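Local coordinates for protein 8-amino-8-demethylriboflavin N,N-dimethyltransferase (Streptomyces davawensis, PDB 4D7K) that catalyses two successive S-adenosyl methionine-dependent N-methylations that turn 8-amino-8-demethylriboflavin into the antibiotic roseoflavin, at residues F179-G188 with L241-R251; V200-P211 with R229-V240. All coordinates share one frame; numbering follows the deposited sequence.

Contact 1 (F179-G188 with L241-R251)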
loop_
_atom_site.group_PDB
_atom_site.type_symbol
_atom_site.label_atom_id
_atom_site.label_comp_id
_atom_site.label_asym_id
_atom_site.label_seq_id
_atom_site.Cartn_x
_atom_site.Cartn_y
_atom_site.Cartn_z
ATOM N N PHE A 179 33.912 12.796 19.716
ATOM C CA PHE A 179 33.496 12.729 21.114
ATOM C C PHE A 179 33.999 11.433 21.738
ATOM O O PHE A 179 34.193 10.437 21.042
ATOM C CB PHE A 179 31.973 12.834 21.238
ATOM C CG PHE A 179 31.407 14.088 20.641
ATOM C CD1 PHE A 179 31.528 15.301 21.298
ATOM C CD2 PHE A 179 30.755 14.055 19.418
ATOM C CE1 PHE A 179 31.012 16.458 20.747
ATOM C CE2 PHE A 179 30.237 15.205 18.863
ATOM C CZ PHE A 179 30.366 16.410 19.528
ATOM N N THR A 180 34.213 11.447 23.049
ATOM C CA THR A 180 34.814 10.302 23.724
ATOM C C THR A 180 33.927 9.698 24.805
ATOM O O THR A 180 34.226 8.625 25.331
ATOM C CB THR A 180 36.160 10.677 24.365
ATOM O OG1 THR A 180 36.610 9.591 25.181
ATOM C CG2 THR A 180 36.012 11.922 25.227
ATOM N N ARG A 181 32.843 10.384 25.144
ATOM C CA ARG A 181 31.918 9.865 26.142
ATOM C C ARG A 181 30.472 10.211 25.799
ATOM O O ARG A 181 30.066 11.372 25.830
ATOM C CB ARG A 181 32.273 10.394 27.533
ATOM C CG ARG A 181 31.563 9.648 28.646
ATOM C CD ARG A 181 31.969 10.151 30.019
ATOM N NE ARG A 181 31.224 9.465 31.071
ATOM C CZ ARG A 181 31.167 9.871 32.334
ATOM N NH1 ARG A 181 31.812 10.969 32.712
ATOM N NH2 ARG A 181 30.460 9.183 33.220
ATOM N N PHE A 182 29.697 9.182 25.477
ATOM C CA PHE A 182 28.328 9.367 25.028
ATOM C C PHE A 182 27.320 9.107 26.137
ATOM O O PHE A 182 27.511 8.225 26.972
ATOM C CB PHE A 182 28.043 8.451 23.837
ATOM C CG PHE A 182 28.954 8.683 22.668
ATOM C CD1 PHE A 182 30.163 8.014 22.572
ATOM C CD2 PHE A 182 28.602 9.575 21.668
ATOM C CE1 PHE A 182 31.006 8.229 21.497
ATOM C CE2 PHE A 182 29.440 9.795 20.589
ATOM C CZ PHE A 182 30.644 9.121 20.504
ATOM N N ALA A 183 26.242 9.883 26.134
ATOM C CA ALA A 183 25.163 9.708 27.094
ATOM C C ALA A 183 23.837 9.585 26.360
ATOM O O ALA A 183 23.223 10.590 25.996
ATOM C CB ALA A 183 25.128 10.865 28.082
ATOM N N ASP A 184 23.404 8.350 26.140
ATOM C CA ASP A 184 22.164 8.093 25.422
ATOM C C ASP A 184 20.969 8.164 26.365
ATOM O O ASP A 184 20.684 7.212 27.090
ATOM C CB ASP A 184 22.213 6.729 24.730
ATOM C CG ASP A 184 21.275 6.645 23.536
ATOM O OD1 ASP A 184 20.267 7.385 23.512
ATOM O OD2 ASP A 184 21.547 5.842 22.620
ATOM N N ILE A 185 20.276 9.295 26.351
ATOM C CA ILE A 185 19.109 9.488 27.203
ATOM C C ILE A 185 17.866 8.920 26.532
ATOM O O ILE A 185 17.386 9.459 25.533
ATOM C CB ILE A 185 18.880 10.975 27.529
ATOM C CG1 ILE A 185 20.183 11.621 28.001
ATOM C CG2 ILE A 185 17.782 11.133 28.574
ATOM C CD1 ILE A 185 20.819 10.918 29.179
ATOM N N GLY A 186 17.355 7.825 27.089
ATOM C CA GLY A 186 16.217 7.128 26.522
ATOM C C GLY A 186 16.641 6.204 25.395
ATOM O O GLY A 186 15.910 6.027 24.423
ATOM N N GLY A 187 17.824 5.611 25.534
ATOM C CA GLY A 187 18.401 4.790 24.484
ATOM C C GLY A 187 17.944 3.341 24.448
ATOM O O GLY A 187 18.569 2.515 23.782
ATOM N N GLY A 188 16.862 3.033 25.157
ATOM C CA GLY A 188 16.283 1.699 25.146
ATOM C C GLY A 188 17.235 0.596 25.577
ATOM O O GLY A 188 17.789 0.634 26.677
ATOM N N LEU A 241 20.965 11.226 35.597
ATOM C CA LEU A 241 21.745 11.906 34.564
ATOM C C LEU A 241 23.230 11.900 34.906
ATOM O O LEU A 241 23.633 12.423 35.942
ATOM C CB LEU A 241 21.268 13.347 34.374
ATOM C CG LEU A 241 20.061 13.586 33.469
ATOM C CD1 LEU A 241 19.789 15.076 33.337
ATOM C CD2 LEU A 241 20.280 12.960 32.107
ATOM N N PRO A 242 24.050 11.302 34.031
ATOM C CA PRO A 242 25.498 11.271 34.252
ATOM C C PRO A 242 26.135 12.638 34.028
ATOM O O PRO A 242 25.615 13.443 33.251
ATOM C CB PRO A 242 25.987 10.258 33.213
ATOM C CG PRO A 242 24.977 10.340 32.122
ATOM C CD PRO A 242 23.661 10.596 32.799
ATOM N N THR A 243 27.248 12.890 34.703
ATOM C CA THR A 243 27.939 14.171 34.607
ATOM C C THR A 243 29.343 13.994 34.027
ATOM O O THR A 243 30.060 13.062 34.388
ATOM C CB THR A 243 28.033 14.856 35.991
ATOM O OG1 THR A 243 26.714 15.045 36.518
ATOM C CG2 THR A 243 28.732 16.206 35.892
ATOM N N GLY A 244 29.727 14.888 33.121
ATOM C CA GLY A 244 31.063 14.864 32.556
ATOM C C GLY A 244 31.126 14.270 31.163
ATOM O O GLY A 244 32.210 14.052 30.622
ATOM N N CYS A 245 29.963 14.002 30.580
ATOM C CA CYS A 245 29.905 13.494 29.217
ATOM C C CYS A 245 30.023 14.650 28.231
ATOM O O CYS A 245 29.497 15.736 28.471
ATOM C CB CYS A 245 28.613 12.710 28.989
ATOM S SG CYS A 245 28.468 11.218 30.011
ATOM N N ASP A 246 30.730 14.425 27.129
ATOM C CA ASP A 246 30.940 15.483 26.150
ATOM C C ASP A 246 29.973 15.347 24.975
ATOM O O ASP A 246 30.018 16.132 24.029
ATOM C CB ASP A 246 32.392 15.487 25.659
ATOM C CG ASP A 246 32.838 14.138 25.134
ATOM O OD1 ASP A 246 32.289 13.113 25.583
ATOM O OD2 ASP A 246 33.743 14.103 24.275
ATOM N N ALA A 247 29.091 14.354 25.051
ATOM C CA ALA A 247 28.049 14.183 24.045
ATOM C C ALA A 247 26.786 13.602 24.671
ATOM O O ALA A 247 26.806 12.502 25.217
ATOM C CB ALA A 247 28.540 13.294 22.910
ATOM N N TYR A 248 25.694 14.355 24.597
ATOM C CA TYR A 248 24.401 13.901 25.091
ATOM C C TYR A 248 23.441 13.703 23.928
ATOM O O TYR A 248 23.304 14.577 23.072
ATOM C CB TYR A 248 23.820 14.897 26.095
ATOM C CG TYR A 248 24.563 14.935 27.405
ATOM C CD1 TYR A 248 25.769 15.611 27.521
ATOM C CD2 TYR A 248 24.057 14.296 28.530
ATOM C CE1 TYR A 248 26.454 15.643 28.719
ATOM C CE2 TYR A 248 24.736 14.327 29.736
ATOM C CZ TYR A 248 25.934 15.003 29.823
ATOM O OH TYR A 248 26.617 15.041 31.017
ATOM N N VAL A 249 22.778 12.551 23.899
ATOM C CA VAL A 249 21.928 12.190 22.771
ATOM C C VAL A 249 20.468 11.996 23.183
ATOM O O VAL A 249 20.166 11.223 24.090
ATOM C CB VAL A 249 22.436 10.906 22.088
ATOM C CG1 VAL A 249 21.568 10.561 20.891
ATOM C CG2 VAL A 249 23.902 11.062 21.678
ATOM N N LEU A 250 19.573 12.715 22.509
ATOM C CA LEU A 250 18.132 12.590 22.725
ATOM C C LEU A 250 17.446 12.084 21.464
ATOM O O LEU A 250 17.214 12.851 20.531
ATOM C CB LEU A 250 17.528 13.934 23.139
ATOM C CG LEU A 250 17.694 14.361 24.592
ATOM C CD1 LEU A 250 17.274 15.810 24.756
ATOM C CD2 LEU A 250 16.869 13.459 25.490
ATOM N N ARG A 251 17.116 10.799 21.435
ATOM C CA ARG A 251 16.564 10.194 20.227
ATOM C C ARG A 251 15.099 9.798 20.390
ATOM O O ARG A 251 14.779 8.798 21.030
ATOM C CB ARG A 251 17.400 8.978 19.812
ATOM C CG ARG A 251 17.719 8.000 20.940
ATOM C CD ARG A 251 18.650 6.895 20.464
ATOM N NE ARG A 251 18.355 5.608 21.090
ATOM C CZ ARG A 251 17.547 4.692 20.564
ATOM N NH1 ARG A 251 16.947 4.919 19.402
ATOM N NH2 ARG A 251 17.337 3.546 21.200
#

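Contact 2 (V200-P211 with R229-V240)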
loop_
_atom_site.group_PDB
_atom_site.type_symbol
_atom_site.label_atom_id
_atom_site.label_comp_id
_atom_site.label_asym_id
_atom_site.label_seq_id
_atom_site.Cartn_x
_atom_site.Cartn_y
_atom_site.Cartn_z
ATOM N N VAL A 200 33.293 4.466 16.840
ATOM C CA VAL A 200 34.361 5.140 17.571
ATOM C C VAL A 200 35.032 4.134 18.500
ATOM O O VAL A 200 34.584 3.937 19.628
ATOM C CB VAL A 200 33.834 6.341 18.391
ATOM C CG1 VAL A 200 34.991 7.192 18.888
ATOM C CG2 VAL A 200 32.884 7.187 17.557
ATOM N N PRO A 201 36.111 3.491 18.023
ATOM C CA PRO A 201 36.768 2.375 18.719
ATOM C C PRO A 201 37.258 2.728 20.122
ATOM O O PRO A 201 37.214 1.885 21.017
ATOM C CB PRO A 201 37.953 2.040 17.802
ATOM C CG PRO A 201 38.189 3.280 17.008
ATOM C CD PRO A 201 36.832 3.875 16.799
ATOM N N SER A 202 37.716 3.961 20.309
ATOM C CA SER A 202 38.209 4.392 21.609
ATOM C C SER A 202 37.219 5.337 22.281
ATOM O O SER A 202 37.432 6.549 22.311
ATOM C CB SER A 202 39.573 5.069 21.466
ATOM O OG SER A 202 40.500 4.215 20.817
ATOM N N SER A 203 36.137 4.778 22.815
ATOM C CA SER A 203 35.117 5.579 23.481
ATOM C C SER A 203 34.226 4.732 24.382
ATOM O O SER A 203 34.154 3.511 24.235
ATOM C CB SER A 203 34.253 6.311 22.453
ATOM O OG SER A 203 33.383 5.414 21.789
ATOM N N THR A 204 33.548 5.391 25.314
ATOM C CA THR A 204 32.630 4.716 26.222
ATOM C C THR A 204 31.253 5.360 26.139
ATOM O O THR A 204 31.057 6.326 25.399
ATOM C CB THR A 204 33.128 4.759 27.677
ATOM O OG1 THR A 204 33.210 6.120 28.116
ATOM C CG2 THR A 204 34.500 4.108 27.789
ATOM N N GLY A 205 30.304 4.825 26.899
ATOM C CA GLY A 205 28.943 5.326 26.860
ATOM C C GLY A 205 28.176 5.149 28.154
ATOM O O GLY A 205 28.559 4.361 29.018
ATOM N N VAL A 206 27.088 5.899 28.290
ATOM C CA VAL A 206 26.193 5.762 29.429
ATOM C C VAL A 206 24.760 5.629 28.930
ATOM O O VAL A 206 24.234 6.535 28.284
ATOM C CB VAL A 206 26.291 6.961 30.394
ATOM C CG1 VAL A 206 25.335 6.775 31.562
ATOM C CG2 VAL A 206 27.717 7.133 30.895
ATOM N N LEU A 207 24.136 4.493 29.220
ATOM C CA LEU A 207 22.762 4.248 28.803
ATOM C C LEU A 207 21.774 4.619 29.904
ATOM O O LEU A 207 21.766 4.008 30.974
ATOM C CB LEU A 207 22.578 2.785 28.408
ATOM C CG LEU A 207 21.157 2.371 28.037
ATOM C CD1 LEU A 207 20.646 3.254 26.915
ATOM C CD2 LEU A 207 21.124 0.906 27.631
ATOM N N VAL A 208 20.942 5.618 29.632
ATOM C CA VAL A 208 19.957 6.087 30.600
ATOM C C VAL A 208 18.535 5.766 30.151
ATOM O O VAL A 208 18.075 6.275 29.129
ATOM C CB VAL A 208 20.073 7.604 30.827
ATOM C CG1 VAL A 208 18.948 8.092 31.725
ATOM C CG2 VAL A 208 21.427 7.950 31.418
ATOM N N ASP A 209 17.841 4.928 30.914
ATOM C CA ASP A 209 16.464 4.569 30.588
ATOM C C ASP A 209 15.737 3.975 31.794
ATOM O O ASP A 209 16.346 3.697 32.829
ATOM C CB ASP A 209 16.433 3.588 29.410
ATOM C CG ASP A 209 15.118 3.629 28.647
ATOM O OD1 ASP A 209 14.052 3.540 29.290
ATOM O OD2 ASP A 209 15.150 3.761 27.405
ATOM N N GLY A 210 14.429 3.790 31.651
ATOM C CA GLY A 210 13.609 3.254 32.721
ATOM C C GLY A 210 13.854 1.778 32.950
ATOM O O GLY A 210 14.624 1.152 32.221
ATOM N N PRO A 211 13.193 1.211 33.968
ATOM C CA PRO A 211 13.376 -0.192 34.352
ATOM C C PRO A 211 12.644 -1.159 33.429
ATOM O O PRO A 211 12.762 -2.372 33.595
ATOM C CB PRO A 211 12.790 -0.242 35.764
ATOM C CG PRO A 211 11.736 0.810 35.753
ATOM C CD PRO A 211 12.252 1.910 34.861
ATOM N N ARG A 229 32.141 -1.204 28.468
ATOM C CA ARG A 229 32.258 0.130 27.882
ATOM C C ARG A 229 31.008 0.977 28.099
ATOM O O ARG A 229 31.030 2.190 27.881
ATOM C CB ARG A 229 32.565 0.028 26.385
ATOM C CG ARG A 229 33.952 -0.521 26.068
ATOM C CD ARG A 229 34.148 -0.679 24.568
ATOM N NE ARG A 229 33.992 0.592 23.866
ATOM C CZ ARG A 229 33.808 0.709 22.555
ATOM N NH1 ARG A 229 33.748 -0.373 21.791
ATOM N NH2 ARG A 229 33.677 1.909 22.008
ATOM N N VAL A 230 29.921 0.344 28.528
ATOM C CA VAL A 230 28.673 1.063 28.771
ATOM C C VAL A 230 28.178 0.917 30.207
ATOM O O VAL A 230 27.974 -0.191 30.702
ATOM C CB VAL A 230 27.555 0.594 27.826
ATOM C CG1 VAL A 230 26.213 1.165 28.268
ATOM C CG2 VAL A 230 27.860 1.000 26.401
ATOM N N GLU A 231 27.993 2.054 30.870
ATOM C CA GLU A 231 27.353 2.094 32.175
ATOM C C GLU A 231 25.844 2.209 31.990
ATOM O O GLU A 231 25.365 3.113 31.305
ATOM C CB GLU A 231 27.887 3.266 32.999
ATOM C CG GLU A 231 27.154 3.500 34.306
ATOM C CD GLU A 231 27.585 4.783 34.987
ATOM O OE1 GLU A 231 28.547 5.419 34.507
ATOM O OE2 GLU A 231 26.957 5.158 35.999
ATOM N N VAL A 232 25.099 1.287 32.590
ATOM C CA VAL A 232 23.648 1.273 32.454
ATOM C C VAL A 232 22.970 1.841 33.700
ATOM O O VAL A 232 22.885 1.172 34.732
ATOM C CB VAL A 232 23.120 -0.155 32.195
ATOM C CG1 VAL A 232 21.611 -0.141 32.017
ATOM C CG2 VAL A 232 23.800 -0.762 30.977
ATOM N N ARG A 233 22.490 3.075 33.595
ATOM C CA ARG A 233 21.812 3.733 34.706
ATOM C C ARG A 233 20.298 3.627 34.567
ATOM O O ARG A 233 19.722 4.077 33.576
ATOM C CB ARG A 233 22.231 5.203 34.799
ATOM C CG ARG A 233 23.707 5.399 35.096
ATOM C CD ARG A 233 23.992 6.810 35.566
ATOM N NE ARG A 233 25.360 6.957 36.054
ATOM C CZ ARG A 233 25.827 8.052 36.643
ATOM N NH1 ARG A 233 25.034 9.100 36.819
ATOM N NH2 ARG A 233 27.086 8.100 37.057
ATOM N N ILE A 234 19.660 3.037 35.572
ATOM C CA ILE A 234 18.221 2.803 35.545
ATOM C C ILE A 234 17.484 3.712 36.527
ATOM O O ILE A 234 17.856 3.812 37.696
ATOM C CB ILE A 234 17.892 1.329 35.871
ATOM C CG1 ILE A 234 18.544 0.396 34.846
ATOM C CG2 ILE A 234 16.392 1.106 35.907
ATOM C CD1 ILE A 234 18.189 0.720 33.412
ATOM N N GLY A 235 16.438 4.374 36.044
ATOM C CA GLY A 235 15.626 5.232 36.887
ATOM C C GLY A 235 15.016 6.406 36.145
ATOM O O GLY A 235 15.032 6.458 34.916
ATOM N N ASP A 236 14.470 7.350 36.905
ATOM C CA ASP A 236 13.885 8.558 36.339
ATOM C C ASP A 236 14.973 9.442 35.737
ATOM O O ASP A 236 16.068 9.548 36.289
ATOM C CB ASP A 236 13.102 9.319 37.412
ATOM C CG ASP A 236 12.428 10.562 36.872
ATOM O OD1 ASP A 236 11.293 10.451 36.361
ATOM O OD2 ASP A 236 13.033 11.651 36.962
ATOM N N PHE A 237 14.665 10.070 34.604
ATOM C CA PHE A 237 15.632 10.892 33.876
ATOM C C PHE A 237 16.290 11.972 34.736
ATOM O O PHE A 237 17.500 12.174 34.666
ATOM C CB PHE A 237 14.961 11.552 32.668
ATOM C CG PHE A 237 14.716 10.617 31.516
ATOM C CD1 PHE A 237 15.326 9.376 31.469
ATOM C CD2 PHE A 237 13.879 10.987 30.475
ATOM C CE1 PHE A 237 15.102 8.518 30.407
ATOM C CE2 PHE A 237 13.652 10.135 29.411
ATOM C CZ PHE A 237 14.264 8.898 29.377
ATOM N N PHE A 238 15.495 12.656 35.552
ATOM C CA PHE A 238 15.979 13.800 36.322
ATOM C C PHE A 238 16.865 13.421 37.512
ATOM O O PHE A 238 17.293 14.292 38.270
ATOM C CB PHE A 238 14.795 14.630 36.819
ATOM C CG PHE A 238 14.027 15.307 35.722
ATOM C CD1 PHE A 238 14.384 16.573 35.290
ATOM C CD2 PHE A 238 12.948 14.679 35.123
ATOM C CE1 PHE A 238 13.681 17.203 34.282
ATOM C CE2 PHE A 238 12.239 15.303 34.112
ATOM C CZ PHE A 238 12.606 16.567 33.692
ATOM N N ASP A 239 17.141 12.132 37.675
ATOM C CA ASP A 239 17.953 11.672 38.796
ATOM C C ASP A 239 19.254 11.014 38.346
ATOM O O ASP A 239 20.323 11.307 38.880
ATOM C CB ASP A 239 17.157 10.693 39.664
ATOM C CG ASP A 239 15.979 11.351 40.354
ATOM O OD1 ASP A 239 16.167 11.902 41.459
ATOM O OD2 ASP A 239 14.863 11.315 39.793
ATOM N N VAL A 240 19.159 10.129 37.360
ATOM C CA VAL A 240 20.301 9.315 36.962
ATOM C C VAL A 240 21.114 9.923 35.821
ATOM O O VAL A 240 21.871 9.219 35.153
ATOM C CB VAL A 240 19.848 7.900 36.546
ATOM C CG1 VAL A 240 19.230 7.173 37.730
ATOM C CG2 VAL A 240 18.861 7.975 35.387
#

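Contact 1 (F179-G188 with L241-R251)
Strands 181-185 and 247-251 are parallel neighbours in the Rossmann-like sheet of the class I methyltransferase domain, and Phe182 pairs with Ala247, Ala183 with Tyr248 and Asp184 with Val249. Ala183 bonds strand 247-251 through both backbone atoms, its N reaching Ala247 O at 2.8 Å and its O taking Val249 N at 2.9 Å in a nearly straight bond. Ahead of the strands, Asp246 turns its carboxylate toward Thr180 and Arg181 with CG between its own N and carbonyl carbon (chi1 54°). Asp246 OD2 receives Thr180 N on its syn lone pair (3.0 Å, 165°), while its OD1 takes a weak bond from Arg181 N. The methyl of Ala247 lies over one face of the Phe179 ring, a CH-pi contact 4.2 Å from the centroid. Arg181 runs out extended, and Cys245 SG sits above one face of its guanidinium, 3.4 Å from NE. At the opposite end Arg251 NE forms a long salt bridge with Asp184 OD2, and its NH2 bonds Gly187 O (3.0 Å) from above the carbonyl plane; Gly187 closes the type II turn begun at Asp184. Helix 191-199 covers the face bearing Phe182, Asp184 and Val249, whereas helix 259-270 packs on Tyr248 and Leu250, and strands 204-209 and 280-285 flank the pair.

Contact 2 (V200-P211 with R229-V240)
The guanidinium of Arg229 meets Ser203 O at its edge and carries Pro201 O over one face, 3.6 Å above the plane and displaced from the centre of the group. Arg229 NE and NH2 both grip Ser203 O side-on, at 2.9 Å from NE and 2.8 Å from NH2, with the oxygen almost in the guanidinium plane. NE lies nearly on the line of the Ser203 carbonyl, and NH2 comes in tilted from its plane. A bend at chi3 (59°) brings the group back to the loop before strand 204-209, where NH2 also makes a weak bond to Val200 O. The Phe237 ring has Asp209 CA at its edge, and Val208 CG1 approaches its CD1 obliquely at 3.9 Å. Val208 CG1 also touches Val240 CG2 at 3.7 Å, where the two valine side chains run alongside one another, pointing opposite ways. Arg233 CG packs against Val206 CG1. Between the Arg229 and Phe237 ends, the parallel strands exchange backbone bonds in turn, with Leu207 central: its N meets Glu231 O at 2.8 Å and its O accepts Arg233 N at 2.9 Å. Asp209, Gly235, Asp236 and Phe237 are predicted to bind S-adenosyl methionine, consistent with the cofactor site at the C-terminal ends of the strands. Helix 214-223 completes the beta-alpha-beta crossover and packs on Leu207, Val230 and Val232; strand 230-234 is outermost in the sheet, and strand 181-185 lies on the other side of strand 204-209.

The two contacts lie about 7 Å apart, centre to centre, in one sheet of the O-methyltransferase domain, whose order here runs 230-234, 204-209, 181-185, 247-251. Contact 2 is nested within the chain loop that contact 1 closes, and strand 247-251 follows strand 230-234 in sequence, crossing back over to the far side of strand 181-185. Strand 181-185 and the residue after it join strand 204-209 through probable hydrogen bonds, Phe182 O to Val206 N and Gly186 N to Val208 O. Beyond the strand ends, Gly188 N bonds Asp209 OD2, so the glycine loop of contact 1 meets the predicted S-adenosyl methionine site held by contact 2.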